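Local coordinates for protein fructuronate-tagaturonate epimerase UxaE from Cohnella laeviribosi in complex with 1 glycerol (Cohnella laeviribosi, PDB 6IL9) that probably interconverts fructuronate and tagaturonate as an epimerase built on a zinc-binding TIM barrel, at residues 385-390 and 427-432; 377-382 and 459-464; 409-414 and 435-440. All coordinates share one frame; numbering follows the deposited sequence.

In the fold
Read from the N terminus, the six segments all follow strand 363-367, the eighth of the TIM barrel. Helix 369-382 supplies 377-382 to interaction 2, and helix 384-402 at once supplies 385-390 to interaction 1. A long loop then brings 409-414 to interaction 3 and 427-432 back to interaction 1, before helix 432-440 closes interaction 3 through 435-440. Segment 459-464, on helix 458-467, closes interaction 2, the widest loop, which encloses the other two. Interactions 1 and 3 cross, since their segments alternate along the chain. Together they show how a helical region after a barrel can be tied up: helix to helix at its borders, loop to helix within.

Interaction 1. Residues 385-390 and 427-432; sequences GLYRRM and SYMNEN
Tyr387 and Tyr428 bring together helix 384-402 and the turn before helix 432-440, in the helical region that follows the last strand of the TIM barrel. The aromatic part comes first. The planes are only 20° from parallel, yet the offset is large enough that little of one ring lies over the other, with centroids 6.0 Å from each other; this is a glancing aromatic contact rather than a full stack. CE2 of Tyr387 lies 3.7 Å from CD2 of Tyr428, where the rings come together. The long reach from the helix depends on a torsion: Tyr387 places CG opposite its own backbone N (chi1 179°), sending the ring out toward the turn.

Polar needs are met elsewhere. The Tyr387 hydroxyl is hydrogen-bonded to His391 one turn further along its helix, and that of Tyr428 to the carbonyl of Arg415, so each hydroxyl is satisfied and each phenol's far end is held in place. Helix 369-382 also covers Tyr387, through Val376 and Ala380.

Van der Waals packing completes the contact. Met429, its chain bent at chi2 and chi3, sets CE 3.7 Å from Tyr387 OH, and the same oxygen lies 3.5 Å from Tyr428 CB.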
loop_
_atom_site.group_PDB
_atom_site.type_symbol
_atom_site.label_atom_id
_atom_site.label_comp_id
_atom_site.label_asym_id
_atom_site.label_seq_id
_atom_site.Cartn_x
_atom_site.Cartn_y
_atom_site.Cartn_z
ATOM N N GLY A 385 -22.506 -17.939 7.380
ATOM C CA GLY A 385 -22.444 -18.072 8.825
ATOM C C GLY A 385 -21.221 -17.403 9.420
ATOM O O GLY A 385 -21.296 -16.781 10.486
ATOM N N LEU A 386 -20.076 -17.525 8.739
ATOM C CA LEU A 386 -18.867 -16.854 9.205
ATOM C C LEU A 386 -18.983 -15.346 9.027
ATOM O O LEU A 386 -18.595 -14.583 9.918
ATOM C CB LEU A 386 -17.635 -17.387 8.461
ATOM C CG LEU A 386 -16.301 -16.721 8.808
ATOM C CD1 LEU A 386 -15.981 -16.865 10.292
ATOM C CD2 LEU A 386 -15.156 -17.288 7.952
ATOM N N TYR A 387 -19.526 -14.903 7.891
ATOM C CA TYR A 387 -19.695 -13.467 7.683
ATOM C C TYR A 387 -20.530 -12.847 8.806
ATOM O O TYR A 387 -20.165 -11.800 9.362
ATOM C CB TYR A 387 -20.329 -13.160 6.317
ATOM C CG TYR A 387 -20.487 -11.665 6.211
ATOM C CD1 TYR A 387 -19.426 -10.872 5.779
ATOM C CD2 TYR A 387 -21.652 -11.032 6.645
ATOM C CE1 TYR A 387 -19.535 -9.493 5.745
ATOM C CE2 TYR A 387 -21.764 -9.650 6.626
ATOM C CZ TYR A 387 -20.701 -8.889 6.170
ATOM O OH TYR A 387 -20.825 -7.521 6.159
ATOM N N ARG A 388 -21.664 -13.467 9.138
ATOM C CA ARG A 388 -22.530 -12.919 10.188
ATOM C C ARG A 388 -21.782 -12.783 11.506
ATOM O O ARG A 388 -21.897 -11.759 12.196
ATOM C CB ARG A 388 -23.766 -13.797 10.387
ATOM C CG ARG A 388 -24.705 -13.847 9.212
ATOM C CD ARG A 388 -25.973 -14.671 9.536
ATOM N NE ARG A 388 -26.828 -14.744 8.360
ATOM C CZ ARG A 388 -27.755 -13.842 8.046
ATOM N NH1 ARG A 388 -27.981 -12.796 8.837
ATOM N NH2 ARG A 388 -28.449 -13.987 6.935
ATOM N N ARG A 389 -21.010 -13.804 11.880
ATOM C CA ARG A 389 -20.254 -13.725 13.123
ATOM C C ARG A 389 -19.218 -12.607 13.077
ATOM O O ARG A 389 -19.031 -11.885 14.067
ATOM C CB ARG A 389 -19.597 -15.073 13.410
ATOM C CG ARG A 389 -20.612 -16.162 13.761
ATOM C CD ARG A 389 -19.931 -17.495 13.963
ATOM N NE ARG A 389 -18.814 -17.363 14.886
ATOM C CZ ARG A 389 -17.571 -17.749 14.622
ATOM N NH1 ARG A 389 -17.279 -18.309 13.454
ATOM N NH2 ARG A 389 -16.623 -17.578 15.532
ATOM N N MET A 390 -18.526 -12.454 11.941
ATOM C CA MET A 390 -17.517 -11.399 11.811
ATOM C C MET A 390 -18.160 -10.013 11.810
ATOM O O MET A 390 -17.646 -9.083 12.443
ATOM C CB MET A 390 -16.693 -11.612 10.532
ATOM C CG MET A 390 -15.842 -12.894 10.532
ATOM S SD MET A 390 -14.813 -13.184 9.039
ATOM C CE MET A 390 -13.626 -11.843 9.170
ATOM N N SER A 427 -24.414 -7.814 -0.291
ATOM C CA SER A 427 -24.776 -6.431 -0.587
ATOM C C SER A 427 -24.164 -5.455 0.411
ATOM O O SER A 427 -23.958 -4.281 0.076
ATOM C CB SER A 427 -26.301 -6.283 -0.628
ATOM O OG SER A 427 -26.901 -6.562 0.629
ATOM N N TYR A 428 -23.861 -5.908 1.635
ATOM C CA TYR A 428 -23.182 -5.034 2.590
ATOM C C TYR A 428 -21.888 -4.468 2.013
ATOM O O TYR A 428 -21.529 -3.315 2.285
ATOM C CB TYR A 428 -22.848 -5.793 3.868
ATOM C CG TYR A 428 -23.983 -6.014 4.835
ATOM C CD1 TYR A 428 -24.708 -4.943 5.360
ATOM C CD2 TYR A 428 -24.294 -7.299 5.266
ATOM C CE1 TYR A 428 -25.734 -5.161 6.280
ATOM C CE2 TYR A 428 -25.316 -7.523 6.179
ATOM C CZ TYR A 428 -26.024 -6.458 6.680
ATOM O OH TYR A 428 -27.024 -6.707 7.597
ATOM N N MET A 429 -21.146 -5.281 1.257
ATOM C CA MET A 429 -19.845 -4.840 0.764
ATOM C C MET A 429 -19.962 -3.901 -0.428
ATOM O O MET A 429 -18.939 -3.507 -1.006
ATOM C CB MET A 429 -18.963 -6.052 0.436
ATOM C CG MET A 429 -18.438 -6.778 1.699
ATOM S SD MET A 429 -17.499 -5.790 2.915
ATOM C CE MET A 429 -18.827 -5.275 4.026
ATOM N N ASN A 430 -21.184 -3.505 -0.779
ATOM C CA ASN A 430 -21.427 -2.427 -1.725
ATOM C C ASN A 430 -21.871 -1.135 -1.054
ATOM O O ASN A 430 -22.123 -0.159 -1.757
ATOM C CB ASN A 430 -22.493 -2.832 -2.748
ATOM C CG ASN A 430 -22.047 -3.970 -3.628
ATOM O OD1 ASN A 430 -20.863 -4.083 -3.953
ATOM N ND2 ASN A 430 -22.982 -4.835 -4.000
ATOM N N GLU A 431 -21.968 -1.097 0.272
ATOM C CA GLU A 431 -22.513 0.055 0.983
ATOM C C GLU A 431 -21.421 0.810 1.724
ATOM O O GLU A 431 -20.514 0.199 2.290
ATOM C CB GLU A 431 -23.581 -0.386 1.982
ATOM C CG GLU A 431 -24.730 -1.121 1.324
ATOM C CD GLU A 431 -25.574 -1.879 2.323
ATOM O OE1 GLU A 431 -25.213 -1.901 3.525
ATOM O OE2 GLU A 431 -26.611 -2.447 1.903
ATOM N N ASN A 432 -21.539 2.146 1.757
ATOM C CA ASN A 432 -20.508 2.957 2.398
ATOM C C ASN A 432 -20.256 2.519 3.834
ATOM O O ASN A 432 -19.108 2.286 4.240
ATOM C CB ASN A 432 -20.905 4.433 2.401
ATOM C CG ASN A 432 -20.796 5.072 1.045
ATOM O OD1 ASN A 432 -20.136 4.549 0.142
ATOM N ND2 ASN A 432 -21.434 6.226 0.894
#

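Interaction 2. Residues 377-382 and 459-464; sequences RIVAKT and DEFFRT
The ring of Phe461 meets the CG2 methyl of Val379 obliquely, at its CD1 and CE1 atoms, where helix 458-467 packs against helix 369-382, the helix that follows the last strand of the TIM barrel. The methyl is 3.7 Å from CD1 of that ring and equally close to CE1. Trp372 meets the same ring with the planes at about 40°, and Met390 of helix 384-402 touches it too. Further round helix 458-467, one face of the Phe462 ring takes CD2 of Phe461, offset toward the rim.

Val379 is central to this small interface. With CG1 opposite the backbone N (chi1 174°), its two methyls part: CG2 serves the partner helix, while the side chain also rests on Leu386 of helix 384-402. Val379 thus illustrates how one branched residue can bridge three helices. The backbones are close here, with the CA atoms of Val379 and Thr464 7.0 Å apart.

Two threonines turn their hydroxyls back to their own helices. Thr464 OG1 makes a weak bond to the carbonyl of Phe461, and stands 3.6 Å from Val379 CG2. At the end of its helix, Thr382 OG1 donates to Ile378 O at 2.8 Å, from 43° above the carbonyl plane, and that same oxygen also accepts from Thr382 N at 2.9 Å.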
loop_
_atom_site.group_PDB
_atom_site.type_symbol
_atom_site.label_atom_id
_atom_site.label_comp_id
_atom_site.label_asym_id
_atom_site.label_seq_id
_atom_site.Cartn_x
_atom_site.Cartn_y
_atom_site.Cartn_z
ATOM N N ARG A 377 -15.930 -10.019 1.119
ATOM C CA ARG A 377 -17.034 -10.239 0.190
ATOM C C ARG A 377 -17.136 -11.709 -0.213
ATOM O O ARG A 377 -18.239 -12.255 -0.318
ATOM C CB ARG A 377 -16.861 -9.353 -1.041
ATOM C CG ARG A 377 -18.098 -9.267 -1.902
ATOM C CD ARG A 377 -17.741 -8.845 -3.321
ATOM N NE ARG A 377 -17.083 -7.539 -3.427
ATOM C CZ ARG A 377 -17.716 -6.366 -3.402
ATOM N NH1 ARG A 377 -19.030 -6.316 -3.229
ATOM N NH2 ARG A 377 -17.033 -5.238 -3.536
ATOM N N ILE A 378 -15.997 -12.373 -0.430
ATOM C CA ILE A 378 -16.041 -13.805 -0.730
ATOM C C ILE A 378 -16.661 -14.576 0.432
ATOM O O ILE A 378 -17.431 -15.525 0.223
ATOM C CB ILE A 378 -14.631 -14.330 -1.057
ATOM C CG1 ILE A 378 -14.132 -13.746 -2.378
ATOM C CG2 ILE A 378 -14.627 -15.878 -1.084
ATOM C CD1 ILE A 378 -14.968 -14.081 -3.571
ATOM N N VAL A 379 -16.318 -14.204 1.668
ATOM C CA VAL A 379 -16.895 -14.875 2.832
ATOM C C VAL A 379 -18.402 -14.645 2.881
ATOM O O VAL A 379 -19.186 -15.574 3.124
ATOM C CB VAL A 379 -16.206 -14.410 4.130
ATOM C CG1 VAL A 379 -16.915 -14.989 5.359
ATOM C CG2 VAL A 379 -14.742 -14.817 4.132
ATOM N N ALA A 380 -18.839 -13.404 2.642
ATOM C CA ALA A 380 -20.277 -13.146 2.610
ATOM C C ALA A 380 -20.980 -14.019 1.571
ATOM O O ALA A 380 -22.102 -14.488 1.803
ATOM C CB ALA A 380 -20.550 -11.668 2.331
ATOM N N LYS A 381 -20.329 -14.262 0.427
ATOM C CA LYS A 381 -20.949 -15.024 -0.657
ATOM C C LYS A 381 -20.924 -16.529 -0.420
ATOM O O LYS A 381 -21.846 -17.232 -0.849
ATOM C CB LYS A 381 -20.244 -14.730 -1.985
ATOM C CG LYS A 381 -20.522 -13.347 -2.548
ATOM C CD LYS A 381 -19.735 -13.098 -3.821
ATOM C CE LYS A 381 -19.972 -11.689 -4.347
ATOM N NZ LYS A 381 -21.280 -11.571 -5.032
ATOM N N THR A 382 -19.880 -17.047 0.226
ATOM C CA THR A 382 -19.650 -18.487 0.274
ATOM C C THR A 382 -19.680 -19.080 1.673
ATOM O O THR A 382 -19.781 -20.308 1.803
ATOM C CB THR A 382 -18.296 -18.833 -0.365
ATOM O OG1 THR A 382 -17.248 -18.294 0.447
ATOM C CG2 THR A 382 -18.201 -18.254 -1.761
ATOM N N ASP A 459 -8.719 -18.670 11.461
ATOM C CA ASP A 459 -8.452 -19.949 10.809
ATOM C C ASP A 459 -9.535 -20.295 9.799
ATOM O O ASP A 459 -9.238 -20.699 8.667
ATOM C CB ASP A 459 -8.319 -21.061 11.851
ATOM C CG ASP A 459 -7.093 -20.898 12.715
ATOM O OD1 ASP A 459 -6.085 -20.354 12.215
ATOM O OD2 ASP A 459 -7.139 -21.308 13.898
ATOM N N GLU A 460 -10.807 -20.150 10.186
ATOM C CA GLU A 460 -11.878 -20.446 9.248
ATOM C C GLU A 460 -11.890 -19.455 8.090
ATOM O O GLU A 460 -12.204 -19.836 6.961
ATOM C CB GLU A 460 -13.234 -20.453 9.955
ATOM C CG GLU A 460 -14.344 -20.934 9.050
ATOM C CD GLU A 460 -15.714 -20.974 9.723
ATOM O OE1 GLU A 460 -15.831 -20.573 10.902
ATOM O OE2 GLU A 460 -16.671 -21.403 9.047
ATOM N N PHE A 461 -11.547 -18.189 8.351
ATOM C CA PHE A 461 -11.463 -17.205 7.273
ATOM C C PHE A 461 -10.473 -17.648 6.198
ATOM O O PHE A 461 -10.787 -17.643 4.999
ATOM C CB PHE A 461 -11.063 -15.844 7.857
ATOM C CG PHE A 461 -10.904 -14.750 6.826
ATOM C CD1 PHE A 461 -11.996 -13.997 6.413
ATOM C CD2 PHE A 461 -9.661 -14.452 6.301
ATOM C CE1 PHE A 461 -11.845 -12.985 5.472
ATOM C CE2 PHE A 461 -9.509 -13.437 5.374
ATOM C CZ PHE A 461 -10.608 -12.708 4.962
ATOM N N PHE A 462 -9.260 -18.021 6.607
ATOM C CA PHE A 462 -8.271 -18.414 5.611
ATOM C C PHE A 462 -8.643 -19.738 4.960
ATOM O O PHE A 462 -8.340 -19.957 3.784
ATOM C CB PHE A 462 -6.878 -18.461 6.244
ATOM C CG PHE A 462 -6.224 -17.112 6.310
ATOM C CD1 PHE A 462 -5.683 -16.540 5.170
ATOM C CD2 PHE A 462 -6.209 -16.391 7.491
ATOM C CE1 PHE A 462 -5.100 -15.274 5.213
ATOM C CE2 PHE A 462 -5.630 -15.130 7.544
ATOM C CZ PHE A 462 -5.078 -14.571 6.401
ATOM N N ARG A 463 -9.337 -20.612 5.691
ATOM C CA ARG A 463 -9.796 -21.858 5.094
ATOM C C ARG A 463 -10.783 -21.591 3.960
ATOM O O ARG A 463 -10.667 -22.181 2.878
ATOM C CB ARG A 463 -10.416 -22.743 6.178
ATOM C CG ARG A 463 -10.385 -24.230 5.906
ATOM C CD ARG A 463 -10.265 -25.009 7.223
ATOM N NE ARG A 463 -11.263 -24.592 8.210
ATOM C CZ ARG A 463 -10.989 -24.221 9.461
ATOM N NH1 ARG A 463 -9.738 -24.217 9.904
ATOM N NH2 ARG A 463 -11.971 -23.865 10.279
ATOM N N THR A 464 -11.751 -20.686 4.168
ATOM C CA THR A 464 -12.672 -20.421 3.065
ATOM C C THR A 464 -11.980 -19.686 1.928
ATOM O O THR A 464 -12.299 -19.931 0.764
ATOM C CB THR A 464 -13.917 -19.641 3.506
ATOM O OG1 THR A 464 -13.676 -18.235 3.432
ATOM C CG2 THR A 464 -14.358 -20.024 4.894
#

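Interaction 3. Residues 409-414 and 435-440; sequences TNLNNI and RQLLHI
Gln436 meets Thr409 along much of its length, and the pair fastens the loop after helix 384-402 to helix 432-440 in the helical region that follows the last strand of the TIM barrel. At its root, CB of Gln436 is 3.4 Å from Thr409 OG1, and CG is 4.1 Å from it. The chain then runs extended past CG (chi2 -161°), sliding by Thr409 in the opposite direction, with CD 3.6 Å from that same OG1. At the tip, Gln436 OE1 accepts the hydrogen of Thr409 OG1 at 2.8 Å. The hydroxyl approaches from above the amide, 50° out of the carbonyl plane, with a C=O...donor angle of 123°. The other branch, NE2, leads away from Thr409 and donates to Lys311 O and Gln310 OE1. A leucine in place of Gln436 would probably leave the Thr409 hydroxyl without its acceptor and those two oxygens without this donor, loosening the loop from the helix.

One residue on, Leu437 adds an apolar grip. Its CD2 touches Ile414 CD1 at 4.0 Å, and its CD1 meets Leu411 CD2 more loosely, at 4.3 Å; Phe398 of helix 384-402 packs on Leu437 as well. The loop is shaped for this by an Asx turn, in which Asn412 N donates to Asn410 OD1 at 3.0 Å, that leads into and overlaps the short 3-10 segment 411-413. Asp433 strengthens the link by accepting from Asn410 N and Asn413 ND2.

The contact illustrates how a buried amide can be oriented from both ends. A flip of the Gln436 amide would turn OE1 toward two oxygen acceptors, so the present orientation is likely to be favoured.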
loop_
_atom_site.group_PDB
_atom_site.type_symbol
_atom_site.label_atom_id
_atom_site.label_comp_id
_atom_site.label_asym_id
_atom_site.label_seq_id
_atom_site.Cartn_x
_atom_site.Cartn_y
_atom_site.Cartn_z
ATOM N N THR A 409 -18.417 7.003 9.727
ATOM C CA THR A 409 -19.391 5.934 9.558
ATOM C C THR A 409 -20.662 6.172 10.357
ATOM O O THR A 409 -20.615 6.490 11.550
ATOM C CB THR A 409 -18.755 4.631 10.017
ATOM O OG1 THR A 409 -17.432 4.535 9.463
ATOM C CG2 THR A 409 -19.588 3.435 9.613
ATOM N N ASN A 410 -21.799 5.976 9.702
ATOM C CA ASN A 410 -23.093 6.032 10.367
ATOM C C ASN A 410 -23.596 4.599 10.513
ATOM O O ASN A 410 -24.179 4.039 9.579
ATOM C CB ASN A 410 -24.081 6.892 9.584
ATOM C CG ASN A 410 -25.401 7.001 10.289
ATOM O OD1 ASN A 410 -25.521 6.554 11.423
ATOM N ND2 ASN A 410 -26.396 7.584 9.632
ATOM N N LEU A 411 -23.395 4.018 11.700
ATOM C CA LEU A 411 -23.898 2.670 11.958
ATOM C C LEU A 411 -25.407 2.569 11.764
ATOM O O LEU A 411 -25.922 1.485 11.447
ATOM C CB LEU A 411 -23.524 2.233 13.379
ATOM C CG LEU A 411 -22.038 2.168 13.726
ATOM C CD1 LEU A 411 -21.907 1.792 15.184
ATOM C CD2 LEU A 411 -21.311 1.162 12.850
ATOM N N ASN A 412 -26.138 3.674 11.955
ATOM C CA ASN A 412 -27.588 3.651 11.779
ATOM C C ASN A 412 -28.001 3.341 10.342
ATOM O O ASN A 412 -29.162 2.983 10.106
ATOM C CB ASN A 412 -28.176 4.998 12.223
ATOM C CG ASN A 412 -29.661 4.912 12.523
ATOM O OD1 ASN A 412 -30.465 5.697 11.994
ATOM N ND2 ASN A 412 -30.041 3.944 13.338
ATOM N N ASN A 413 -27.087 3.466 9.374
ATOM C CA ASN A 413 -27.404 3.136 7.984
ATOM C C ASN A 413 -27.298 1.645 7.692
ATOM O O ASN A 413 -27.730 1.204 6.621
ATOM C CB ASN A 413 -26.464 3.878 7.023
ATOM C CG ASN A 413 -26.805 5.339 6.876
ATOM O OD1 ASN A 413 -27.936 5.752 7.141
ATOM N ND2 ASN A 413 -25.833 6.133 6.421
ATOM N N ILE A 414 -26.727 0.865 8.598
ATOM C CA ILE A 414 -26.441 -0.543 8.332
ATOM C C ILE A 414 -27.631 -1.392 8.784
ATOM O O ILE A 414 -28.009 -1.358 9.958
ATOM C CB ILE A 414 -25.151 -0.981 9.038
ATOM C CG1 ILE A 414 -23.998 -0.023 8.688
ATOM C CG2 ILE A 414 -24.781 -2.417 8.643
ATOM C CD1 ILE A 414 -22.693 -0.313 9.450
ATOM N N ARG A 435 -19.073 -1.143 4.507
ATOM C CA ARG A 435 -17.693 -1.260 4.033
ATOM C C ARG A 435 -16.714 -0.674 5.045
ATOM O O ARG A 435 -15.685 -1.286 5.357
ATOM C CB ARG A 435 -17.525 -0.584 2.670
ATOM C CG ARG A 435 -18.007 -1.444 1.506
ATOM C CD ARG A 435 -17.772 -0.752 0.170
ATOM N NE ARG A 435 -16.352 -0.625 -0.170
ATOM C CZ ARG A 435 -15.613 -1.598 -0.691
ATOM N NH1 ARG A 435 -16.159 -2.784 -0.931
ATOM N NH2 ARG A 435 -14.322 -1.386 -0.972
ATOM N N GLN A 436 -17.017 0.513 5.582
ATOM C CA GLN A 436 -16.096 1.106 6.550
ATOM C C GLN A 436 -16.030 0.282 7.829
ATOM O O GLN A 436 -14.958 0.147 8.433
ATOM C CB GLN A 436 -16.510 2.538 6.862
ATOM C CG GLN A 436 -16.348 3.456 5.659
ATOM C CD GLN A 436 -16.321 4.906 6.066
ATOM O OE1 GLN A 436 -17.179 5.361 6.826
ATOM N NE2 GLN A 436 -15.338 5.644 5.574
ATOM N N LEU A 437 -17.169 -0.278 8.242
ATOM C CA LEU A 437 -17.222 -1.106 9.441
ATOM C C LEU A 437 -16.249 -2.268 9.334
ATOM O O LEU A 437 -15.477 -2.531 10.261
ATOM C CB LEU A 437 -18.647 -1.620 9.636
ATOM C CG LEU A 437 -18.863 -2.723 10.669
ATOM C CD1 LEU A 437 -18.661 -2.150 12.066
ATOM C CD2 LEU A 437 -20.255 -3.336 10.510
ATOM N N LEU A 438 -16.275 -2.971 8.199
ATOM C CA LEU A 438 -15.397 -4.126 8.014
ATOM C C LEU A 438 -13.974 -3.712 7.648
ATOM O O LEU A 438 -13.022 -4.421 7.995
ATOM C CB LEU A 438 -15.979 -5.059 6.942
ATOM C CG LEU A 438 -16.973 -6.148 7.395
ATOM C CD1 LEU A 438 -16.294 -7.177 8.272
ATOM C CD2 LEU A 438 -18.199 -5.565 8.128
ATOM N N HIS A 439 -13.806 -2.567 6.975
ATOM C CA HIS A 439 -12.479 -2.147 6.515
ATOM C C HIS A 439 -11.552 -1.949 7.702
ATOM O O HIS A 439 -10.432 -2.464 7.728
ATOM C CB HIS A 439 -12.610 -0.843 5.707
ATOM C CG HIS A 439 -11.366 -0.420 4.976
ATOM N ND1 HIS A 439 -10.168 -0.149 5.610
ATOM C CD2 HIS A 439 -11.155 -0.175 3.658
ATOM C CE1 HIS A 439 -9.270 0.222 4.714
ATOM N NE2 HIS A 439 -9.844 0.220 3.521
ATOM N N ILE A 440 -12.037 -1.233 8.716
ATOM C CA ILE A 440 -11.198 -0.718 9.785
ATOM C C ILE A 440 -11.024 -1.723 10.920
ATOM O O ILE A 440 -10.071 -1.599 11.705
ATOM C CB ILE A 440 -11.848 0.615 10.209
ATOM C CG1 ILE A 440 -11.344 1.773 9.356
ATOM C CG2 ILE A 440 -11.698 0.925 11.641
ATOM C CD1 ILE A 440 -11.691 1.717 7.936
#